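Local coordinates for protein HTPA Reductase (Selaginella moellendorffii, PDB 5U5N) that probably reduces the hydroxylated tetrahydrodipicolinate intermediate of lysine biosynthesis to (S)-2,3,4,5-tetrahydrodipicolinate, using NADH or NADPH as hydride donor, at residues Gly14-Ala19 with Cys238-Tyr243; Met129-Val134 with Thr247-Leu252. All coordinates share one frame; numbering follows the deposited sequence.

Contact 1 (Gly14-Ala19 with Cys238-Tyr243); sequences GKVGQA and CGRSIY. With NAD (nicotinamide-adenine-dinucleotide), chain C.
Arg240 reaches across to the first turn of helix 15-27 and lays its guanidinium against the Lys15 side chain. Its chain runs straight from CG to NE, and CB of Lys15 sits 3.7 Å above the guanidinium plane, over the centre. Farther out, Lys15 CD comes to 3.6 Å from Arg240 NH2 on that face, while the bends of the lysine chain carry NZ off, so the two positive ends stay 4.5 Å apart, NZ to NH2. The pyrophosphate of NAD lies beside the lysine chain and would probably temper their like charges. Val16 supplies the apolar part of the joint. With CG1 anti to the backbone N (chi1 178°), the other methyl, CG2, meets Arg240 CD at 3.7 Å and also touches C6N of the nicotinamide ring, 3.6 Å away. This is the glycine-rich turn of a Rossmann nucleotide-binding domain: Gly14 caps the helix, and the amides that follow point at the cofactor. Lys15 N donates to NAD O2A over 2.9 Å (N-H...O 165°), and Val16 N donates to NAD O2N over 2.8 Å, so each phosphate is gripped by its own backbone N-H, with the helix N-terminus probably adding to the pull. Tyr243 works on the nicotinamide: CG2 of Ile242 packs over the centre of one face of its ring, and NAD C4N, the carbon that carries the hydride in such cofactors, lies over the opposite face, offset toward the rim. A leucine in place of Tyr243 would probably leave C4N without that flat aromatic cover and the nicotinamide ring more mobile. Next to Arg240 in the chain, Ser241 OG is hydrogen-bonded to Asp226 of the second subunit.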
loop_
_atom_site.group_PDB
_atom_site.type_symbol
_atom_site.label_atom_id
_atom_site.label_comp_id
_atom_site.label_asym_id
_atom_site.label_seq_id
_atom_site.Cartn_x
_atom_site.Cartn_y
_atom_site.Cartn_z
ATOM N N GLY A 14 -34.102 3.815 -5.019
ATOM C CA GLY A 14 -32.950 4.531 -5.585
ATOM C C GLY A 14 -31.898 3.564 -6.125
ATOM O O GLY A 14 -31.969 2.373 -5.855
ATOM N N LYS A 15 -30.940 4.053 -6.896
ATOM C CA LYS A 15 -30.008 3.141 -7.590
ATOM C C LYS A 15 -29.071 2.419 -6.637
ATOM O O LYS A 15 -28.947 1.217 -6.718
ATOM C CB LYS A 15 -29.192 3.863 -8.651
ATOM C CG LYS A 15 -30.013 4.694 -9.596
ATOM C CD LYS A 15 -29.665 4.450 -11.034
ATOM C CE LYS A 15 -30.139 5.632 -11.840
ATOM N NZ LYS A 15 -29.113 6.718 -11.775
ATOM N N VAL A 16 -28.446 3.166 -5.727
ATOM C CA VAL A 16 -27.510 2.604 -4.742
ATOM C C VAL A 16 -28.257 1.882 -3.641
ATOM O O VAL A 16 -27.810 0.826 -3.175
ATOM C CB VAL A 16 -26.589 3.694 -4.118
ATOM C CG1 VAL A 16 -25.647 3.114 -3.060
ATOM C CG2 VAL A 16 -25.747 4.357 -5.210
ATOM N N GLY A 17 -29.364 2.483 -3.191
ATOM C CA GLY A 17 -30.264 1.864 -2.223
ATOM C C GLY A 17 -30.749 0.484 -2.641
ATOM O O GLY A 17 -30.635 -0.443 -1.860
ATOM N N GLN A 18 -31.206 0.335 -3.886
ATOM C CA GLN A 18 -31.547 -0.995 -4.461
ATOM C C GLN A 18 -30.350 -1.976 -4.441
ATOM O O GLN A 18 -30.492 -3.120 -4.019
ATOM C CB GLN A 18 -32.018 -0.838 -5.907
ATOM C CG GLN A 18 -32.293 -2.139 -6.653
ATOM C CD GLN A 18 -33.141 -1.960 -7.885
ATOM O OE1 GLN A 18 -34.137 -1.245 -7.862
ATOM N NE2 GLN A 18 -32.744 -2.621 -8.988
ATOM N N ALA A 19 -29.189 -1.525 -4.930
ATOM C CA ALA A 19 -27.974 -2.348 -4.921
ATOM C C ALA A 19 -27.631 -2.807 -3.500
ATOM O O ALA A 19 -27.375 -3.980 -3.307
ATOM C CB ALA A 19 -26.822 -1.614 -5.571
ATOM N N CYS A 238 -16.024 -0.598 -11.055
ATOM C CA CYS A 238 -17.039 -0.638 -12.066
ATOM C C CYS A 238 -18.393 -0.698 -11.328
ATOM O O CYS A 238 -18.605 -1.612 -10.530
ATOM C CB CYS A 238 -16.896 -1.878 -12.960
ATOM S SG CYS A 238 -15.550 -1.856 -14.181
ATOM N N GLY A 239 -19.273 0.255 -11.589
ATOM C CA GLY A 239 -20.623 0.252 -11.007
ATOM C C GLY A 239 -20.609 0.397 -9.501
ATOM O O GLY A 239 -19.680 0.978 -8.949
ATOM N N ARG A 240 -21.600 -0.196 -8.844
ATOM C CA ARG A 240 -21.964 0.126 -7.462
ATOM C C ARG A 240 -21.686 -0.953 -6.440
ATOM O O ARG A 240 -21.918 -0.740 -5.248
ATOM C CB ARG A 240 -23.484 0.395 -7.377
ATOM C CG ARG A 240 -23.865 1.642 -8.070
ATOM C CD ARG A 240 -25.340 1.963 -7.990
ATOM N NE ARG A 240 -25.599 2.848 -9.124
ATOM C CZ ARG A 240 -26.062 2.473 -10.310
ATOM N NH1 ARG A 240 -26.414 1.202 -10.537
ATOM N NH2 ARG A 240 -26.193 3.383 -11.261
ATOM N N SER A 241 -21.235 -2.115 -6.897
ATOM C CA SER A 241 -21.139 -3.263 -6.023
ATOM C C SER A 241 -20.177 -3.052 -4.849
ATOM O O SER A 241 -20.488 -3.497 -3.748
ATOM C CB SER A 241 -20.826 -4.537 -6.826
ATOM O OG SER A 241 -19.831 -5.283 -6.199
ATOM N N ILE A 242 -19.074 -2.316 -5.038
ATOM C CA ILE A 242 -18.140 -2.095 -3.920
ATOM C C ILE A 242 -18.795 -1.277 -2.798
ATOM O O ILE A 242 -18.496 -1.500 -1.623
ATOM C CB ILE A 242 -16.810 -1.425 -4.356
ATOM C CG1 ILE A 242 -15.744 -1.571 -3.260
ATOM C CG2 ILE A 242 -16.982 0.029 -4.750
ATOM C CD1 ILE A 242 -14.428 -0.924 -3.575
ATOM N N TYR A 243 -19.685 -0.350 -3.160
ATOM C CA TYR A 243 -20.402 0.473 -2.168
ATOM C C TYR A 243 -21.434 -0.406 -1.448
ATOM O O TYR A 243 -21.526 -0.358 -0.223
ATOM C CB TYR A 243 -21.026 1.753 -2.797
ATOM C CG TYR A 243 -20.045 2.455 -3.738
ATOM C CD1 TYR A 243 -18.886 3.032 -3.249
ATOM C CD2 TYR A 243 -20.252 2.492 -5.120
ATOM C CE1 TYR A 243 -17.962 3.649 -4.096
ATOM C CE2 TYR A 243 -19.333 3.083 -5.975
ATOM C CZ TYR A 243 -18.189 3.657 -5.461
ATOM O OH TYR A 243 -17.234 4.204 -6.302
HETATM P PA NAD C . -31.023 8.031 -6.694
HETATM O O1A NAD C . -31.421 9.400 -7.219
HETATM O O2A NAD C . -30.958 6.822 -7.605
HETATM O O5B NAD C . -31.961 7.619 -5.474
HETATM C C5B NAD C . -32.082 8.397 -4.299
HETATM C C4B NAD C . -33.477 8.115 -3.757
HETATM O O4B NAD C . -33.694 8.763 -2.504
HETATM C C3B NAD C . -34.591 8.571 -4.700
HETATM O O3B NAD C . -35.222 7.416 -5.282
HETATM C C2B NAD C . -35.510 9.445 -3.832
HETATM O O2B NAD C . -36.909 9.259 -4.149
HETATM C C1B NAD C . -35.091 9.056 -2.401
HETATM N N9A NAD C . -35.318 10.036 -1.304
HETATM C C8A NAD C . -35.187 11.378 -1.362
HETATM N N7A NAD C . -35.471 11.938 -0.163
HETATM C C5A NAD C . -35.779 10.948 0.694
HETATM C C6A NAD C . -36.189 10.851 2.112
HETATM N N6A NAD C . -36.312 11.958 2.875
HETATM N N1A NAD C . -36.425 9.628 2.635
HETATM C C2A NAD C . -36.317 8.504 1.895
HETATM N N3A NAD C . -35.957 8.523 0.588
HETATM C C4A NAD C . -35.675 9.693 -0.057
HETATM O O3 NAD C . -29.623 8.239 -5.912
HETATM P PN NAD C . -28.451 7.120 -5.842
HETATM O O1N NAD C . -27.908 7.012 -7.248
HETATM O O2N NAD C . -28.974 5.883 -5.136
HETATM O O5D NAD C . -27.447 7.864 -4.820
HETATM C C5D NAD C . -27.906 8.196 -3.514
HETATM C C4D NAD C . -26.878 8.973 -2.702
HETATM O O4D NAD C . -25.812 8.092 -2.330
HETATM C C3D NAD C . -26.243 10.152 -3.453
HETATM O O3D NAD C . -26.101 11.301 -2.599
HETATM C C2D NAD C . -24.882 9.627 -3.865
HETATM O O2D NAD C . -23.876 10.638 -3.941
HETATM C C1D NAD C . -24.560 8.671 -2.725
HETATM N N1N NAD C . -23.532 7.648 -3.014
HETATM C C2N NAD C . -22.618 7.442 -2.048
HETATM C C3N NAD C . -21.602 6.500 -2.179
HETATM C C7N NAD C . -20.580 6.309 -1.072
HETATM O O7N NAD C . -19.476 5.884 -1.369
HETATM N N7N NAD C . -20.852 6.604 0.209
HETATM C C4N NAD C . -21.548 5.763 -3.362
HETATM C C5N NAD C . -22.495 5.980 -4.361
HETATM C C6N NAD C . -23.489 6.937 -4.164
#

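Contact 2 (Met129-Val134 with Thr247-Leu252). With NAD (nicotinamide-adenine-dinucleotide), chain C.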
loop_
_atom_site.group_PDB
_atom_site.type_symbol
_atom_site.label_atom_id
_atom_site.label_comp_id
_atom_site.label_asym_id
_atom_site.label_seq_id
_atom_site.Cartn_x
_atom_site.Cartn_y
_atom_site.Cartn_z
ATOM N N MET A 129 -17.876 4.513 0.968
ATOM C CA MET A 129 -18.184 3.200 1.539
ATOM C C MET A 129 -17.517 2.068 0.783
ATOM O O MET A 129 -17.657 0.902 1.187
ATOM C CB MET A 129 -19.711 2.963 1.579
ATOM C CG MET A 129 -20.420 3.966 2.457
ATOM S SD MET A 129 -20.276 3.580 4.209
ATOM C CE MET A 129 -21.562 2.351 4.325
ATOM N N GLY A 130 -16.822 2.382 -0.310
ATOM C CA GLY A 130 -15.983 1.388 -0.963
ATOM C C GLY A 130 -14.784 1.099 -0.085
ATOM O O GLY A 130 -13.704 1.714 -0.301
ATOM N N LYS A 131 -14.971 0.163 0.860
ATOM C CA LYS A 131 -14.009 -0.008 1.951
ATOM C C LYS A 131 -12.604 -0.387 1.498
ATOM O O LYS A 131 -11.653 -0.019 2.161
ATOM C CB LYS A 131 -14.486 -0.979 3.042
ATOM C CG LYS A 131 -14.248 -2.443 2.773
ATOM C CD LYS A 131 -14.632 -3.276 3.975
ATOM C CE LYS A 131 -14.079 -4.688 3.783
ATOM N NZ LYS A 131 -14.441 -5.567 4.908
ATOM N N GLN A 132 -12.479 -1.107 0.391
ATOM C CA GLN A 132 -11.135 -1.509 -0.083
ATOM C C GLN A 132 -10.377 -0.299 -0.598
ATOM O O GLN A 132 -9.134 -0.218 -0.448
ATOM C CB GLN A 132 -11.222 -2.601 -1.155
ATOM C CG GLN A 132 -11.660 -3.960 -0.609
ATOM C CD GLN A 132 -13.161 -4.044 -0.284
ATOM O OE1 GLN A 132 -13.942 -3.166 -0.688
ATOM N NE2 GLN A 132 -13.560 -5.109 0.435
ATOM N N VAL A 133 -11.101 0.617 -1.232
ATOM C CA VAL A 133 -10.517 1.889 -1.651
ATOM C C VAL A 133 -10.131 2.721 -0.411
ATOM O O VAL A 133 -9.015 3.299 -0.376
ATOM C CB VAL A 133 -11.415 2.661 -2.647
ATOM C CG1 VAL A 133 -10.834 4.037 -2.935
ATOM C CG2 VAL A 133 -11.532 1.900 -3.966
ATOM N N VAL A 134 -10.984 2.734 0.617
ATOM C CA VAL A 134 -10.665 3.453 1.853
ATOM C C VAL A 134 -9.365 2.894 2.497
ATOM O O VAL A 134 -8.539 3.677 3.008
ATOM C CB VAL A 134 -11.811 3.392 2.885
ATOM C CG1 VAL A 134 -11.382 3.949 4.241
ATOM C CG2 VAL A 134 -13.031 4.139 2.367
ATOM N N THR A 247 -21.278 -1.346 2.507
ATOM C CA THR A 247 -22.451 -1.103 3.360
ATOM C C THR A 247 -22.854 -2.359 4.195
ATOM O O THR A 247 -23.139 -2.257 5.391
ATOM C CB THR A 247 -23.666 -0.571 2.555
ATOM O OG1 THR A 247 -23.267 0.502 1.693
ATOM C CG2 THR A 247 -24.689 -0.079 3.519
ATOM N N VAL A 248 -22.852 -3.535 3.584
ATOM C CA VAL A 248 -23.126 -4.761 4.341
ATOM C C VAL A 248 -22.138 -4.936 5.518
ATOM O O VAL A 248 -22.506 -5.201 6.648
ATOM C CB VAL A 248 -23.089 -6.009 3.432
ATOM C CG1 VAL A 248 -23.135 -7.302 4.248
ATOM C CG2 VAL A 248 -24.251 -5.993 2.450
ATOM N N ASP A 249 -20.855 -4.747 5.232
ATOM C CA ASP A 249 -19.809 -4.831 6.264
ATOM C C ASP A 249 -19.994 -3.790 7.356
ATOM O O ASP A 249 -19.802 -4.082 8.531
ATOM C CB ASP A 249 -18.438 -4.664 5.649
ATOM C CG ASP A 249 -18.150 -5.715 4.574
ATOM O OD1 ASP A 249 -18.682 -6.869 4.656
ATOM O OD2 ASP A 249 -17.359 -5.367 3.644
ATOM N N ALA A 250 -20.371 -2.579 6.961
ATOM C CA ALA A 250 -20.606 -1.526 7.933
ATOM C C ALA A 250 -21.748 -1.959 8.868
ATOM O O ALA A 250 -21.663 -1.782 10.073
ATOM C CB ALA A 250 -20.918 -0.188 7.228
ATOM N N VAL A 251 -22.792 -2.560 8.314
ATOM C CA VAL A 251 -23.975 -2.955 9.114
ATOM C C VAL A 251 -23.576 -4.076 10.079
ATOM O O VAL A 251 -24.005 -4.089 11.224
ATOM C CB VAL A 251 -25.135 -3.405 8.213
ATOM C CG1 VAL A 251 -26.145 -4.289 8.957
ATOM C CG2 VAL A 251 -25.838 -2.200 7.624
ATOM N N LEU A 252 -22.759 -5.000 9.596
ATOM C CA LEU A 252 -22.255 -6.091 10.432
ATOM C C LEU A 252 -21.403 -5.570 11.581
ATOM O O LEU A 252 -21.550 -6.001 12.699
ATOM C CB LEU A 252 -21.442 -7.069 9.605
ATOM C CG LEU A 252 -22.189 -7.942 8.610
ATOM C CD1 LEU A 252 -21.211 -8.800 7.850
ATOM C CD2 LEU A 252 -23.243 -8.803 9.299
HETATM P PA NAD C . -31.023 8.031 -6.694
HETATM O O1A NAD C . -31.421 9.400 -7.219
HETATM O O2A NAD C . -30.958 6.822 -7.605
HETATM O O5B NAD C . -31.961 7.619 -5.474
HETATM C C5B NAD C . -32.082 8.397 -4.299
HETATM C C4B NAD C . -33.477 8.115 -3.757
HETATM O O4B NAD C . -33.694 8.763 -2.504
HETATM C C3B NAD C . -34.591 8.571 -4.700
HETATM O O3B NAD C . -35.222 7.416 -5.282
HETATM C C2B NAD C . -35.510 9.445 -3.832
HETATM O O2B NAD C . -36.909 9.259 -4.149
HETATM C C1B NAD C . -35.091 9.056 -2.401
HETATM N N9A NAD C . -35.318 10.036 -1.304
HETATM C C8A NAD C . -35.187 11.378 -1.362
HETATM N N7A NAD C . -35.471 11.938 -0.163
HETATM C C5A NAD C . -35.779 10.948 0.694
HETATM C C6A NAD C . -36.189 10.851 2.112
HETATM N N6A NAD C . -36.312 11.958 2.875
HETATM N N1A NAD C . -36.425 9.628 2.635
HETATM C C2A NAD C . -36.317 8.504 1.895
HETATM N N3A NAD C . -35.957 8.523 0.588
HETATM C C4A NAD C . -35.675 9.693 -0.057
HETATM O O3 NAD C . -29.623 8.239 -5.912
HETATM P PN NAD C . -28.451 7.120 -5.842
HETATM O O1N NAD C . -27.908 7.012 -7.248
HETATM O O2N NAD C . -28.974 5.883 -5.136
HETATM O O5D NAD C . -27.447 7.864 -4.820
HETATM C C5D NAD C . -27.906 8.196 -3.514
HETATM C C4D NAD C . -26.878 8.973 -2.702
HETATM O O4D NAD C . -25.812 8.092 -2.330
HETATM C C3D NAD C . -26.243 10.152 -3.453
HETATM O O3D NAD C . -26.101 11.301 -2.599
HETATM C C2D NAD C . -24.882 9.627 -3.865
HETATM O O2D NAD C . -23.876 10.638 -3.941
HETATM C C1D NAD C . -24.560 8.671 -2.725
HETATM N N1N NAD C . -23.532 7.648 -3.014
HETATM C C2N NAD C . -22.618 7.442 -2.048
HETATM C C3N NAD C . -21.602 6.500 -2.179
HETATM C C7N NAD C . -20.580 6.309 -1.072
HETATM O O7N NAD C . -19.476 5.884 -1.369
HETATM N N7N NAD C . -20.852 6.604 0.209
HETATM C C4N NAD C . -21.548 5.763 -3.362
HETATM C C5N NAD C . -22.495 5.980 -4.361
HETATM C C6N NAD C . -23.489 6.937 -4.164
HETATM O O HOH W 1 -16.402 -5.304 1.122
#
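Met129 folds twice along its chain, at chi2 (-79°) and chi3 (-81°), and this turns its methyl CE onto Thr247, the two side chains crossing at about a right angle. Lys131 does the reverse: CG takes the crowded position between the backbone N and the carbonyl carbon (chi1 84°), after which the chain runs extended to bring NZ to Asp249. Met129 CE rests 3.6 Å from Thr247 OG1. Met129 CE also packs at 3.9 Å on Ala250 CB, one turn of helix on from the threonine's level. The Thr247 hydroxyl is hydrogen-bonded to Tyr243 O and Tyr80 OH, so the methyl merely lies against it. The backbone N and CG of Met129 face the cofactor: the N donates to the carboxamide oxygen NAD O7N at 3.1 Å, and CG lies 3.5 Å from NAD N7N. Directly after it, Gly130 makes an inverse gamma turn and serves as N-cap of helix 131-146, so the chain passes from the nicotinamide pocket straight into that helix. Lys131 NZ forms a salt bridge with Asp249 OD2, though the 3.2 Å hydrogen bond within it is weak. A water accepts from Gln132 NE2 (2.9 Å) and donates to the same Asp249 OD2 (2.7 Å); NE2 is also bonded to Ala150 O of the second subunit. Asp249 OD1 forms a salt bridge with Arg279, the C-terminal residue. With a cation at each oxygen and a water besides, the carboxylate is likely to stay ionised and its rotation fixed.

How the contacts relate
The centres of contacts 1 and 2 lie 12 Å apart, and both use helix 241-259, the first at its start and the second farther along. Their segments alternate in the chain: 14-19, 129-134, 238-243, then 247-252. The chain thus leaves the Rossmann half through 129-134, builds the sheet that ends with strand 229-238, and returns through 238-243 to pack against both the glycine-rich turn and helix 131-146. Ile242 and Tyr243 of contact 1 pack directly on Gly130, Gln132 and Val133 of contact 2. Both contacts touch NAD and the second subunit, so the seam between the two halves, the cofactor pocket and the dimer interface adjoin one another.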